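Local coordinates for protein metallophosphoesterase (Sphaerobacter thermophilus, PDB 3RQZ) that binds two zinc ions in a calcineurin-like phosphoesterase fold and probably acts as a phosphatase of the YfcE family, at residues G118-P123 / A135-A140. Numbering follows the deposited sequence.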
loop_
_atom_site.group_PDB
_atom_site.type_symbol
_atom_site.label_atom_id
_atom_site.label_comp_id
_atom_site.label_asym_id
_atom_site.label_seq_id
_atom_site.Cartn_x
_atom_site.Cartn_y
_atom_site.Cartn_z
ATOM N N GLY A 118 4.352 -4.701 5.906
ATOM C CA GLY A 118 5.295 -5.668 5.329
ATOM C C GLY A 118 4.912 -7.093 5.694
ATOM O O GLY A 118 4.367 -7.835 4.876
ATOM N N SER A 119 5.169 -7.494 6.930
ATOM C CA SER A 119 4.820 -8.843 7.304
ATOM C C SER A 119 4.469 -8.920 8.785
ATOM O O SER A 119 4.902 -8.061 9.573
ATOM C CB SER A 119 5.971 -9.803 6.986
ATOM O OG SER A 119 6.852 -9.849 8.093
ATOM N N PRO A 120 3.678 -9.931 9.191
ATOM C CA PRO A 120 3.404 -9.944 10.636
ATOM C C PRO A 120 4.617 -10.300 11.515
ATOM O O PRO A 120 4.620 -9.983 12.725
ATOM C CB PRO A 120 2.243 -10.948 10.772
ATOM C CG PRO A 120 2.227 -11.712 9.520
ATOM C CD PRO A 120 2.740 -10.797 8.452
ATOM N N ARG A 121 5.666 -10.897 10.939
ATOM C CA ARG A 121 6.924 -11.037 11.692
ATOM C C ARG A 121 7.641 -9.709 11.872
ATOM O O ARG A 121 8.162 -9.410 12.967
ATOM C CB ARG A 121 7.907 -12.017 11.025
ATOM C CG ARG A 121 7.444 -13.436 10.962
ATOM C CD ARG A 121 8.633 -14.367 10.836
ATOM N NE ARG A 121 9.355 -14.116 9.593
ATOM C CZ ARG A 121 10.404 -14.819 9.201
ATOM N NH1 ARG A 121 11.016 -14.511 8.064
ATOM N NH2 ARG A 121 10.827 -15.834 9.947
ATOM N N HIS A 122 7.701 -8.934 10.785
ATOM C CA HIS A 122 8.425 -7.659 10.753
ATOM C C HIS A 122 7.593 -6.606 10.059
ATOM O O HIS A 122 7.778 -6.363 8.871
ATOM C CB HIS A 122 9.764 -7.855 10.024
ATOM C CG HIS A 122 10.576 -8.978 10.588
ATOM N ND1 HIS A 122 11.214 -8.883 11.803
ATOM C CD2 HIS A 122 10.829 -10.230 10.125
ATOM C CE1 HIS A 122 11.847 -10.018 12.058
ATOM N NE2 HIS A 122 11.629 -10.852 11.055
ATOM N N PRO A 123 6.669 -5.969 10.804
ATOM C CA PRO A 123 5.606 -5.153 10.229
ATOM C C PRO A 123 6.037 -4.121 9.190
ATOM O O PRO A 123 5.363 -3.966 8.159
ATOM C CB PRO A 123 4.982 -4.482 11.465
ATOM C CG PRO A 123 5.183 -5.443 12.548
ATOM C CD PRO A 123 6.433 -6.217 12.243
ATOM N N ALA A 135 4.987 -18.934 4.557
ATOM C CA ALA A 135 4.946 -20.030 5.519
ATOM C C ALA A 135 5.454 -19.618 6.897
ATOM O O ALA A 135 4.863 -19.971 7.921
ATOM C CB ALA A 135 5.745 -21.266 4.955
ATOM N N LEU A 136 6.523 -18.833 6.921
ATOM C CA LEU A 136 7.085 -18.352 8.182
ATOM C C LEU A 136 6.162 -17.320 8.857
ATOM O O LEU A 136 6.298 -17.030 10.046
ATOM C CB LEU A 136 8.506 -17.789 7.941
ATOM C CG LEU A 136 9.599 -18.819 7.580
ATOM C CD1 LEU A 136 10.778 -18.185 6.818
ATOM C CD2 LEU A 136 10.110 -19.626 8.798
ATOM N N ASN A 137 5.214 -16.780 8.095
ATOM C CA ASN A 137 4.371 -15.674 8.567
ATOM C C ASN A 137 2.987 -16.056 9.055
ATOM O O ASN A 137 2.382 -15.325 9.857
ATOM C CB ASN A 137 4.320 -14.545 7.525
ATOM C CG ASN A 137 5.422 -13.544 7.726
ATOM O OD1 ASN A 137 5.361 -12.740 8.651
ATOM N ND2 ASN A 137 6.441 -13.576 6.869
ATOM N N PHE A 138 2.501 -17.207 8.610
ATOM C CA PHE A 138 1.216 -17.733 9.096
ATOM C C PHE A 138 1.156 -17.977 10.603
ATOM O O PHE A 138 0.156 -17.637 11.215
ATOM C CB PHE A 138 0.754 -18.952 8.288
ATOM C CG PHE A 138 0.049 -18.578 7.008
ATOM C CD1 PHE A 138 -1.281 -18.151 7.034
ATOM C CD2 PHE A 138 0.718 -18.641 5.768
ATOM C CE1 PHE A 138 -1.945 -17.768 5.849
ATOM C CE2 PHE A 138 0.052 -18.277 4.594
ATOM C CZ PHE A 138 -1.288 -17.847 4.634
ATOM N N PRO A 139 2.241 -18.504 11.216
ATOM C CA PRO A 139 2.262 -18.581 12.692
ATOM C C PRO A 139 2.375 -17.224 13.395
ATOM O O PRO A 139 2.089 -17.139 14.599
ATOM C CB PRO A 139 3.504 -19.441 12.997
ATOM C CG PRO A 139 3.842 -20.150 11.690
ATOM C CD PRO A 139 3.422 -19.154 10.616
ATOM N N ALA A 140 2.766 -16.186 12.652
ATOM C CA ALA A 140 2.986 -14.838 13.200
ATOM C C ALA A 140 1.717 -13.954 13.336
ATOM O O ALA A 140 1.783 -12.841 13.854
ATOM C CB ALA A 140 4.095 -14.091 12.402
#
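P120 and A140 bring the two backbones together, their CA atoms 5.5 Å apart, where the irregular loop 118-123 of this calcineurin-like phosphoesterase fold meets segment 135-140 on helix 131-137. The loop, which follows strand 113-116, curls on itself through an ST motif: S119 OG accepts the backbone N-H of H122, as a short hydroxyl side chain can. The same S119 OG also hydrogen-bonds E126 OE1, and the S119 side chain lies about 7 Å from that of the zinc ligand H150. N137 suits the facing position because its amide offers both an acceptor and a donor. R121 N donates to N137 OD1 at 3.0 Å, nearly in line with the amide C=O (171°), while ND2 is bonded to I133 O and E126, so both ends of this buried amide are held. P120, with no N-H to give, lays CG and CD against OD1 and sets its CB 4.0 Å from A140 CB, a methyl small enough for the close approach. R121 crosses N137 at about a right angle; its CG lies anti to the carbonyl carbon (chi1 -65°), against A140 CB, and the long chain lets NH1 form a salt bridge with E126 OE2. An alanine in place of R121 would probably deprive E126 of this charged partner and uncover part of L136. The R121 guanidinium stands 79° from the N137 amide plane, with L136 CB 3.6 Å above one face, offset toward the rim near NH2.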